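Local coordinates for protein NAD(+) phosphorylase MbcT (Mycobacterium tuberculosis, PDB 6FKG) that degrades NAD(+) by phosphorolysis, acting as the cell-killing toxin of a type II toxin-antitoxin pair that its partner MbcA neutralises, at residues E69-A74 with A178-L183; G46-P51 with A56-D61. All coordinates share one frame; numbering follows the deposited sequence.

Contact 2 (46-51 with 56-61) lies deep in the RES domain, its centre about 4 Å from that of the chain, whereas contact 1 (69-74 with 178-183) sits toward the periphery, about 16 Å out. The two centres are about 18 Å apart. Strand 56-60 leads into helix 63-76 along the backbone. Their segments also meet through Arg72 and Arg47, whose NH2 atoms approach to 3.7 Å where both arginines bind the C-terminal residue Val115 of the MbcA chain. The antitoxin, which blocks access to the active site, thus reaches Tyr58 in contact 2 and segment 69-74 of contact 1, though not its Glu71-Tyr180 pair; Phe114 of MbcA packs on Glu69 and Tyr58.

Contact 1 (E69-A74 with A178-L183); sequences EVERAA and ALYQEL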
# COMPACT_ATOMS: atom_id res chain seq x y z
N GLU B 69 41.97 13.78 6.80
CA GLU B 69 40.74 13.00 6.63
C GLU B 69 40.28 12.41 7.97
O GLU B 69 39.07 12.32 8.23
CB GLU B 69 40.93 11.90 5.58
CG GLU B 69 41.19 12.44 4.15
CD GLU B 69 40.10 13.38 3.65
OE1 GLU B 69 38.91 13.20 3.99
OE2 GLU B 69 40.44 14.32 2.91
N VAL B 70 41.22 12.06 8.84
CA VAL B 70 40.85 11.60 10.18
C VAL B 70 40.08 12.71 10.91
O VAL B 70 39.07 12.46 11.56
CB VAL B 70 42.08 11.18 11.02
CG1 VAL B 70 41.66 10.84 12.46
CG2 VAL B 70 42.78 9.97 10.39
N GLU B 71 40.54 13.95 10.77
CA GLU B 71 39.85 15.10 11.37
C GLU B 71 38.43 15.27 10.84
O GLU B 71 37.49 15.54 11.61
CB GLU B 71 40.62 16.39 11.10
CG GLU B 71 42.01 16.42 11.63
CD GLU B 71 42.69 17.76 11.33
OE1 GLU B 71 42.08 18.63 10.68
OE2 GLU B 71 43.85 17.93 11.74
N ARG B 72 38.28 15.18 9.53
CA ARG B 72 36.97 15.34 8.90
C ARG B 72 36.00 14.25 9.34
O ARG B 72 34.82 14.52 9.55
CB ARG B 72 37.09 15.35 7.38
CG ARG B 72 37.86 16.56 6.83
CD ARG B 72 37.95 16.52 5.31
NE ARG B 72 36.66 16.77 4.67
CZ ARG B 72 35.98 15.88 3.97
NH1 ARG B 72 36.47 14.66 3.79
NH2 ARG B 72 34.81 16.23 3.43
N ALA B 73 36.49 13.02 9.45
CA ALA B 73 35.63 11.96 9.95
C ALA B 73 35.25 12.21 11.41
O ALA B 73 34.09 12.05 11.80
CB ALA B 73 36.31 10.59 9.78
N ALA B 74 36.23 12.60 12.22
CA ALA B 74 35.96 12.93 13.61
C ALA B 74 34.90 14.01 13.73
O ALA B 74 34.00 13.92 14.57
CB ALA B 74 37.25 13.39 14.30
N ALA B 178 48.81 11.04 19.90
CA ALA B 178 50.13 11.64 19.80
C ALA B 178 50.70 11.53 18.37
O ALA B 178 51.25 12.50 17.85
CB ALA B 178 51.10 11.00 20.80
N LEU B 179 50.56 10.37 17.74
CA LEU B 179 51.09 10.18 16.39
C LEU B 179 50.35 11.07 15.41
O LEU B 179 50.96 11.66 14.52
CB LEU B 179 50.98 8.73 15.93
CG LEU B 179 51.60 8.46 14.55
CD1 LEU B 179 53.06 8.91 14.51
CD2 LEU B 179 51.46 6.98 14.19
N TYR B 180 49.02 11.12 15.56
CA TYR B 180 48.20 11.99 14.72
C TYR B 180 48.73 13.42 14.75
O TYR B 180 48.90 14.06 13.72
CB TYR B 180 46.73 11.96 15.18
CG TYR B 180 46.00 13.22 14.84
CD1 TYR B 180 45.86 14.23 15.79
CD2 TYR B 180 45.50 13.44 13.57
CE1 TYR B 180 45.23 15.40 15.49
CE2 TYR B 180 44.86 14.64 13.26
CZ TYR B 180 44.73 15.61 14.23
OH TYR B 180 44.11 16.82 13.97
N GLN B 181 48.99 13.93 15.94
CA GLN B 181 49.44 15.32 16.06
C GLN B 181 50.81 15.51 15.44
O GLN B 181 51.10 16.54 14.83
CB GLN B 181 49.45 15.74 17.52
CG GLN B 181 48.09 15.62 18.16
CD GLN B 181 48.04 16.19 19.56
OE1 GLN B 181 48.89 15.87 20.40
NE2 GLN B 181 47.06 17.04 19.83
N GLU B 182 51.65 14.49 15.59
CA GLU B 182 52.97 14.50 15.01
C GLU B 182 52.89 14.52 13.48
O GLU B 182 53.51 15.36 12.83
CB GLU B 182 53.74 13.28 15.51
CG GLU B 182 55.17 13.18 15.06
CD GLU B 182 55.78 11.90 15.57
OE1 GLU B 182 55.56 11.57 16.75
OE2 GLU B 182 56.44 11.20 14.78
N LEU B 183 52.10 13.61 12.92
CA LEU B 183 51.97 13.53 11.47
C LEU B 183 51.22 14.72 10.87
O LEU B 183 51.48 15.12 9.74
CB LEU B 183 51.27 12.23 11.07
CG LEU B 183 52.08 10.99 11.45
CD1 LEU B 183 51.31 9.72 11.13
CD2 LEU B 183 53.42 11.02 10.73
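The first torsions of Glu71 and Tyr180 bring two long side chains together between helices 63-76 and 177-185. In Glu71, CG lies anti to the carbonyl carbon (chi1 -60°) and the chain is extended beyond it, which carries the carboxylate toward the other helix although its CB does not point there. Tyr180 has CG anti to the backbone N (chi1 153°), and its CB already faces helix 63-76. The two side chains cross at about a right angle. Their meeting point is a short hydrogen bond of 2.5 Å from Tyr180 OH to Glu71 OE2. The phenol donates on the anti side of OE2, 33° out of the carboxylate plane, and OE2 lies at the edge of the ring. Glu71 CG also lies beside the end of the ring, 3.7 Å from Tyr180 CE2. OE2 has a second partner in Arg184 of the same C-terminal helix, a salt bridge that would favour the charged carboxylate. A tyrosine suits this place because its long rigid ring reaches from one helix to the other and its hydroxyl supplies the donor; a glutamate has the length to meet it and an oxygen that accepts while pairing with Arg184. On another side of helix 63-76, Arg72 NH1 forms a salt bridge of 2.9 Å with Glu69 OE1, using the syn lone pair, and also hydrogen-bonds to a terminal carboxylate oxygen of Val115 of the MbcA chain. The contact therefore joins C-terminal helix 177-185, which follows strand 167-174, to helix 63-76, with helix 81-84 alongside: Ala81 touches both Val70 and Tyr180, Met67 packs against Tyr180 and Leu183, and Tyr28 of strand 19-30 lies against Val70 and Ala73.

Contact 2 (G46-P51 with A56-D61); sequences GRWNPP and AIYLAD
Tyr58 brings CE2 to the edge of the Trp48 indole, near its plane, 4.0 Å from Trp48 CD1, and the two side chains cross at about a right angle. Its hydroxyl lies against the type I beta turn from Gly46 to Asn49 and is held there by two bonds. Trp48 N donates to Tyr58 OH at 2.9 Å, in a somewhat bent bond. The hydroxyl itself donates to Asn49 OD1 at 2.6 Å, in the carbonyl plane and on a lone pair. Donating and accepting at once, the phenol oxygen is satisfied in a buried setting. Asn49 is suited to accept this bond: with CG between the backbone N and the carbonyl carbon (chi1 70°), OD1 faces the hydroxyl and ND2 is left to bind Pro50 O at 2.9 Å and the carbonyl of Ala41. Ala56 brings its small methyl against the same amide, CB 3.9 Å from Asn49 OD1. Gly46, having no side chain, lets Tyr58 OH come within 3.4 Å of its carbonyl carbon C. Arg47 extends away from the strand, its NH2 in a salt bridge with the terminal carboxylate of Val115 of the MbcA chain, and Phe114 of that chain meets the Tyr58 ring with planes at about 50°. The turn follows helix 39-44 and is held to helix 126-137 by a hydrogen bond from Gln129 NE2 to Gly46 O, while strand 56-60 pairs antiparallel with strand 150-156, whose Val154 touches both Trp48 and Tyr58.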
# COMPACT_ATOMS: atom_id res chain seq x y z
N GLY B 46 30.53 5.97 -0.11
CA GLY B 46 31.57 6.92 0.25
C GLY B 46 31.41 8.13 -0.65
O GLY B 46 30.57 8.11 -1.55
N ARG B 47 32.19 9.19 -0.42
CA ARG B 47 32.00 10.40 -1.21
C ARG B 47 32.08 10.08 -2.70
O ARG B 47 31.29 10.62 -3.49
CB ARG B 47 33.04 11.48 -0.86
CG ARG B 47 32.88 12.72 -1.74
CD ARG B 47 33.56 13.96 -1.17
NE ARG B 47 33.05 14.36 0.14
CZ ARG B 47 32.06 15.23 0.36
NH1 ARG B 47 31.44 15.84 -0.65
NH2 ARG B 47 31.70 15.50 1.61
N TRP B 48 32.98 9.18 -3.06
CA TRP B 48 33.23 8.86 -4.46
C TRP B 48 32.73 7.47 -4.91
O TRP B 48 33.17 6.97 -5.93
CB TRP B 48 34.74 8.97 -4.74
CG TRP B 48 35.26 10.38 -4.64
CD1 TRP B 48 35.81 10.98 -3.54
CD2 TRP B 48 35.27 11.37 -5.68
NE1 TRP B 48 36.15 12.29 -3.84
CE2 TRP B 48 35.83 12.54 -5.15
CE3 TRP B 48 34.85 11.37 -7.02
CZ2 TRP B 48 36.00 13.71 -5.91
CZ3 TRP B 48 35.02 12.53 -7.78
CH2 TRP B 48 35.60 13.67 -7.22
N ASN B 49 31.82 6.86 -4.17
CA ASN B 49 31.22 5.61 -4.66
C ASN B 49 29.82 5.42 -4.11
O ASN B 49 29.58 5.61 -2.92
CB ASN B 49 32.07 4.38 -4.30
CG ASN B 49 32.05 4.06 -2.82
OD1 ASN B 49 32.75 4.71 -2.04
ND2 ASN B 49 31.25 3.08 -2.42
N PRO B 50 28.90 5.00 -4.98
CA PRO B 50 27.58 4.62 -4.49
C PRO B 50 27.73 3.33 -3.69
O PRO B 50 28.72 2.62 -3.86
CB PRO B 50 26.77 4.39 -5.77
CG PRO B 50 27.81 3.88 -6.73
CD PRO B 50 29.08 4.66 -6.40
N PRO B 51 26.76 3.03 -2.82
CA PRO B 51 26.81 1.80 -2.04
C PRO B 51 26.39 0.58 -2.86
O PRO B 51 25.85 0.74 -3.95
CB PRO B 51 25.81 2.06 -0.91
CG PRO B 51 24.85 3.07 -1.47
CD PRO B 51 25.63 3.91 -2.42
N ALA B 56 35.39 -0.35 -2.23
CA ALA B 56 36.24 0.79 -2.55
C ALA B 56 37.12 1.11 -1.36
O ALA B 56 36.70 0.96 -0.21
CB ALA B 56 35.40 2.02 -2.94
N ILE B 57 38.35 1.55 -1.65
CA ILE B 57 39.36 1.86 -0.64
C ILE B 57 39.74 3.32 -0.78
O ILE B 57 40.08 3.76 -1.87
CB ILE B 57 40.64 1.04 -0.80
CG1 ILE B 57 40.38 -0.47 -0.74
CG2 ILE B 57 41.66 1.41 0.26
CD1 ILE B 57 41.64 -1.26 -1.03
N TYR B 58 39.72 4.07 0.32
CA TYR B 58 40.10 5.47 0.28
C TYR B 58 41.51 5.69 0.86
O TYR B 58 41.77 5.32 2.01
CB TYR B 58 39.06 6.30 1.02
CG TYR B 58 37.77 6.45 0.24
CD1 TYR B 58 36.82 5.44 0.22
CD2 TYR B 58 37.52 7.60 -0.52
CE1 TYR B 58 35.65 5.56 -0.52
CE2 TYR B 58 36.36 7.73 -1.26
CZ TYR B 58 35.43 6.70 -1.27
OH TYR B 58 34.28 6.82 -2.01
N LEU B 59 42.40 6.24 0.04
CA LEU B 59 43.78 6.51 0.46
C LEU B 59 44.13 7.97 0.23
O LEU B 59 43.53 8.63 -0.61
CB LEU B 59 44.77 5.63 -0.31
CG LEU B 59 44.46 4.13 -0.21
CD1 LEU B 59 44.10 3.59 -1.57
CD2 LEU B 59 45.64 3.38 0.34
N ALA B 60 45.13 8.47 0.96
CA ALA B 60 45.64 9.82 0.73
C ALA B 60 47.10 9.74 0.27
O ALA B 60 47.75 8.73 0.53
CB ALA B 60 45.53 10.65 2.00
N ASP B 61 47.61 10.80 -0.36
CA ASP B 61 48.97 10.76 -0.93
C ASP B 61 50.07 11.16 0.05
O ASP B 61 51.25 11.23 -0.31
CB ASP B 61 49.07 11.64 -2.19
CG ASP B 61 49.02 13.13 -1.89
OD1 ASP B 61 48.44 13.54 -0.86
OD2 ASP B 61 49.58 13.91 -2.69